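Local coordinates for vinylacetyl-CoA Delta-isomerase (Nitrosopumilus maritimus SCM1, PDB 6VJR) that dehydrates 4-hydroxybutyryl-CoA, as an oxygen-tolerant archaeal enzyme that carries FAD and a [4Fe-4S] cluster, at the interface of chains A and B. Numbering follows the deposited sequence. Chains: chain A/B, Vinylacetyl-CoA Delta-isomerase.

Contacts 1 and 2 lie on the same two-fold symmetric interface of chains A and B. Their C-alpha centres are about 15 Å apart. Strand 224-228 of chain A joins them: A:Ile227 borders contact 1, and A:Tyr228 begins the contact 2 segment. Chain B supplies helix 402-409 to contact 1. To contact 2 it gives the loop residues B:Leu391 to B:Ser393, B:Asp244 and helix 418-432. Contact 1 is mainly packing round a tyrosine, while contact 2 is polar and charged. Each has a twin with the chains exchanged. Together they probably help hold the pair within the deposited tetramer.

Contact 1: the interface of chains A and B. Residues chain A 165, 182-183, 227, 258-259; chain B 405, 409.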
loop_
_atom_site.group_PDB
_atom_site.type_symbol
_atom_site.label_atom_id
_atom_site.label_comp_id
_atom_site.label_asym_id
_atom_site.label_seq_id
_atom_site.Cartn_x
_atom_site.Cartn_y
_atom_site.Cartn_z
ATOM N N ASP A 165 -36.404 -15.144 -14.845
ATOM C CA ASP A 165 -35.713 -16.292 -14.283
ATOM C C ASP A 165 -34.274 -15.967 -13.872
ATOM O O ASP A 165 -33.604 -16.819 -13.314
ATOM C CB ASP A 165 -35.702 -17.447 -15.267
ATOM C CG ASP A 165 -37.073 -18.013 -15.598
ATOM O OD1 ASP A 165 -37.984 -17.886 -14.743
ATOM O OD2 ASP A 165 -37.223 -18.548 -16.721
ATOM N N GLY A 182 -35.148 -20.901 -12.092
ATOM C CA GLY A 182 -34.089 -19.921 -12.044
ATOM C C GLY A 182 -32.762 -20.664 -12.029
ATOM O O GLY A 182 -32.639 -21.742 -12.600
ATOM N N ALA A 183 -31.756 -20.045 -11.441
ATOM C CA ALA A 183 -30.446 -20.658 -11.371
ATOM C C ALA A 183 -29.691 -20.064 -10.193
ATOM O O ALA A 183 -30.027 -18.953 -9.748
ATOM C CB ALA A 183 -29.716 -20.410 -12.647
ATOM N N ILE A 227 -24.022 -27.387 -14.281
ATOM C CA ILE A 227 -23.045 -27.122 -15.320
ATOM C C ILE A 227 -21.738 -26.709 -14.640
ATOM O O ILE A 227 -21.683 -25.681 -13.996
ATOM C CB ILE A 227 -23.533 -26.111 -16.355
ATOM C CG1 ILE A 227 -24.910 -26.474 -16.935
ATOM C CG2 ILE A 227 -22.478 -26.021 -17.453
ATOM C CD1 ILE A 227 -25.484 -25.436 -17.860
ATOM N N ILE A 258 -29.021 -25.060 -12.470
ATOM C CA ILE A 258 -30.226 -24.660 -13.171
ATOM C C ILE A 258 -31.427 -25.338 -12.525
ATOM O O ILE A 258 -31.370 -26.525 -12.231
ATOM C CB ILE A 258 -30.161 -24.979 -14.667
ATOM C CG1 ILE A 258 -28.815 -24.597 -15.302
ATOM C CG2 ILE A 258 -31.377 -24.345 -15.360
ATOM C CD1 ILE A 258 -28.527 -23.112 -15.296
ATOM N N LEU A 259 -32.504 -24.566 -12.309
ATOM C CA LEU A 259 -33.750 -25.067 -11.741
ATOM C C LEU A 259 -34.898 -24.882 -12.727
ATOM O O LEU A 259 -35.177 -23.744 -13.152
ATOM C CB LEU A 259 -34.042 -24.269 -10.471
ATOM C CG LEU A 259 -32.891 -24.169 -9.462
ATOM C CD1 LEU A 259 -33.071 -23.033 -8.470
ATOM C CD2 LEU A 259 -32.722 -25.455 -8.735
ATOM N N LEU B 405 -29.136 -23.144 -22.055
ATOM C CA LEU B 405 -29.250 -22.758 -20.657
ATOM C C LEU B 405 -28.227 -21.665 -20.332
ATOM O O LEU B 405 -28.518 -20.739 -19.600
ATOM C CB LEU B 405 -29.043 -23.969 -19.763
ATOM C CG LEU B 405 -30.124 -25.045 -19.901
ATOM C CD1 LEU B 405 -29.762 -26.221 -19.012
ATOM C CD2 LEU B 405 -31.495 -24.524 -19.594
ATOM N N TYR B 409 -28.998 -17.933 -19.054
ATOM C CA TYR B 409 -28.725 -17.589 -17.673
ATOM C C TYR B 409 -27.488 -16.704 -17.490
ATOM O O TYR B 409 -27.380 -16.054 -16.437
ATOM C CB TYR B 409 -28.622 -18.836 -16.792
ATOM C CG TYR B 409 -30.016 -19.324 -16.433
ATOM C CD1 TYR B 409 -30.802 -18.538 -15.600
ATOM C CD2 TYR B 409 -30.561 -20.498 -16.930
ATOM C CE1 TYR B 409 -32.066 -18.935 -15.208
ATOM C CE2 TYR B 409 -31.850 -20.891 -16.581
ATOM C CZ TYR B 409 -32.607 -20.089 -15.741
ATOM O OH TYR B 409 -33.863 -20.426 -15.376
HETATM O O HOH W 1 -35.027 -22.826 -15.729
#
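B:Tyr409 lays one face of its phenol ring against A:Ala183 and A:Ile258 of chain A, with A:Asp165 at an edge. This is the tight part of the contact. The methyl group of A:Ala183 lies over the face, with CB 3.9 Å from the ring centroid of B:Tyr409. It makes a CH-pi contact, displaced from the centre toward the rim. A:Ile258 crosses the ring at a slant. Its two methyl ends sit on the same side of the ring plane as A:Ala183, above and just outside the CD2-CE2 rim. CG2 of A:Ile258 is 3.7 Å from CE2 of B:Tyr409, and CD1 is 3.7 Å from CD2 of the same ring. CG2 of A:Ile258 is anti to the backbone N, and chi2 of -65° folds CD1 back, which brings both methyls to the ring. The backbone of A:Gly182 continues over the same face, toward the hydroxyl end. A:Asp165 stands at the opposite, CE1 edge. Its backbone O lies in the ring plane, 3.2 Å from CE1 of B:Tyr409. Its carboxylate is turned 32° from the ring plane, but the closer side-chain approach is made by CB of A:Asp165, 3.5 Å from OH of B:Tyr409.

The looser part lies round B:Leu405, one helical turn before the tyrosine. Its CD1 is 4.2 Å from CG1 of A:Ile258. A:Ile227 meets it only at the margin. A water adjoins the phenol OH. Water 1 lies at the ring edge, in plane, 2.7 Å from OH of B:Tyr409. It is also 2.7 Å from the backbone O of A:Leu259, and so bridges the two chains. Packing over one face and at one edge probably limits the ring's movement, while the water links its OH to chain A. The site seats the end of helix 402-409 of one chain against strands 177-185 and 254-259 of the other, and probably helps keep the two subunits in register.

Contact 2: the interface of chains A and B. Residues chain A 228-230; chain B 244, 391-393, 426.
A:Arg230 reaches across to B:Asp244 and forms a salt bridge, with NH1 3.0 Å from OD2. The two flat groups stand nearly upright to each other, their planes 79° apart. OD2 lies in the guanidinium plane, but the arginine meets it on its anti side, somewhat above the carboxylate plane. The bend at chi3 (75°) of A:Arg230 turns the guanidinium group toward this oxygen.

B:Arg426 crosses A:Arg230 at about a right angle. It holds the same carboxylate from within chain B. NE of B:Arg426 donates a hydrogen bond, within a salt bridge, to OD1 of B:Asp244 (3.1 Å), from above the carboxylate plane. The aspartate is therefore shared by two arginines, which probably offsets their like charges. Between them the contact is made by the aliphatic chain of A:Arg230, whose CD is 3.6 Å from NH2 of B:Arg426.

The backbone O of B:Leu391 is gripped from opposite faces of its carbonyl plane. N of A:Arg230 donates to O of B:Leu391 (3.1 Å). NH2 of B:Arg426 donates to the same O of B:Leu391 (2.8 Å). Water 3 links NH1 of B:Arg426 to the backbone O of A:Arg230. Water 2 joins the backbone O of A:Tyr228 to N of B:Ser393.

In the fold, the chain A segment leaves the end of strand 224-228. It lies against the chain B loop between helices 387-390 and 394-397, which helix 418-432 braces through B:Arg426.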
loop_
_atom_site.group_PDB
_atom_site.type_symbol
_atom_site.label_atom_id
_atom_site.label_comp_id
_atom_site.label_asym_id
_atom_site.label_seq_id
_atom_site.Cartn_x
_atom_site.Cartn_y
_atom_site.Cartn_z
ATOM N N TYR A 228 -20.737 -27.576 -14.741
ATOM C CA TYR A 228 -19.515 -27.439 -13.966
ATOM C C TYR A 228 -18.732 -26.202 -14.412
ATOM O O TYR A 228 -18.636 -25.928 -15.587
ATOM C CB TYR A 228 -18.667 -28.698 -14.153
ATOM C CG TYR A 228 -17.861 -29.120 -12.931
ATOM C CD1 TYR A 228 -18.428 -29.955 -11.970
ATOM C CD2 TYR A 228 -16.553 -28.710 -12.734
ATOM C CE1 TYR A 228 -17.756 -30.303 -10.827
ATOM C CE2 TYR A 228 -15.855 -29.090 -11.593
ATOM C CZ TYR A 228 -16.455 -29.906 -10.659
ATOM O OH TYR A 228 -15.781 -30.279 -9.538
ATOM N N GLY A 229 -18.096 -25.506 -13.468
ATOM C CA GLY A 229 -17.199 -24.418 -13.814
ATOM C C GLY A 229 -15.777 -24.896 -14.115
ATOM O O GLY A 229 -15.232 -25.753 -13.459
ATOM N N ARG A 230 -15.135 -24.256 -15.095
ATOM C CA ARG A 230 -13.719 -24.471 -15.322
ATOM C C ARG A 230 -12.927 -23.820 -14.198
ATOM O O ARG A 230 -13.434 -22.959 -13.488
ATOM C CB ARG A 230 -13.269 -23.867 -16.644
ATOM C CG ARG A 230 -13.774 -24.590 -17.877
ATOM C CD ARG A 230 -12.883 -24.356 -19.062
ATOM N NE ARG A 230 -11.647 -25.134 -18.931
ATOM C CZ ARG A 230 -10.952 -25.598 -19.963
ATOM N NH1 ARG A 230 -11.242 -25.221 -21.213
ATOM N NH2 ARG A 230 -9.897 -26.363 -19.736
ATOM N N ASP B 244 -11.976 -20.436 -24.553
ATOM C CA ASP B 244 -11.409 -20.679 -23.227
ATOM C C ASP B 244 -9.948 -20.263 -23.124
ATOM O O ASP B 244 -9.461 -20.026 -22.010
ATOM C CB ASP B 244 -11.651 -22.095 -22.720
ATOM C CG ASP B 244 -13.132 -22.444 -22.552
ATOM O OD1 ASP B 244 -13.972 -21.489 -22.554
ATOM O OD2 ASP B 244 -13.431 -23.658 -22.433
ATOM N N LEU B 391 -16.811 -19.771 -14.853
ATOM C CA LEU B 391 -17.450 -19.893 -16.147
ATOM C C LEU B 391 -17.349 -21.323 -16.684
ATOM O O LEU B 391 -16.259 -21.907 -16.776
ATOM C CB LEU B 391 -16.741 -18.951 -17.111
ATOM C CG LEU B 391 -17.422 -18.729 -18.450
ATOM C CD1 LEU B 391 -18.768 -18.070 -18.351
ATOM C CD2 LEU B 391 -16.528 -17.850 -19.271
ATOM N N PRO B 392 -18.454 -21.939 -17.149
ATOM C CA PRO B 392 -18.348 -23.206 -17.865
ATOM C C PRO B 392 -17.566 -23.131 -19.167
ATOM O O PRO B 392 -17.427 -22.058 -19.768
ATOM C CB PRO B 392 -19.809 -23.636 -18.101
ATOM C CG PRO B 392 -20.525 -22.897 -16.991
ATOM C CD PRO B 392 -19.852 -21.551 -16.920
ATOM N N SER B 393 -17.075 -24.299 -19.587
ATOM C CA SER B 393 -16.271 -24.445 -20.799
ATOM C C SER B 393 -17.067 -24.106 -22.055
ATOM O O SER B 393 -18.299 -24.202 -22.109
ATOM C CB SER B 393 -15.784 -25.877 -20.861
ATOM O OG SER B 393 -16.761 -26.743 -21.401
ATOM N N ARG B 426 -12.952 -14.651 -20.235
ATOM C CA ARG B 426 -11.826 -15.530 -20.496
ATOM C C ARG B 426 -10.538 -14.715 -20.726
ATOM O O ARG B 426 -9.464 -15.166 -20.338
ATOM C CB ARG B 426 -12.097 -16.466 -21.672
ATOM C CG ARG B 426 -13.114 -17.531 -21.274
ATOM C CD ARG B 426 -12.505 -18.539 -20.316
ATOM N NE ARG B 426 -13.416 -19.668 -20.150
ATOM C CZ ARG B 426 -13.656 -20.326 -19.024
ATOM N NH1 ARG B 426 -12.986 -20.027 -17.914
ATOM N NH2 ARG B 426 -14.617 -21.225 -19.002
HETATM O O HOH W 2 -17.348 -26.570 -17.888
HETATM O O HOH W 3 -13.872 -20.591 -15.278
#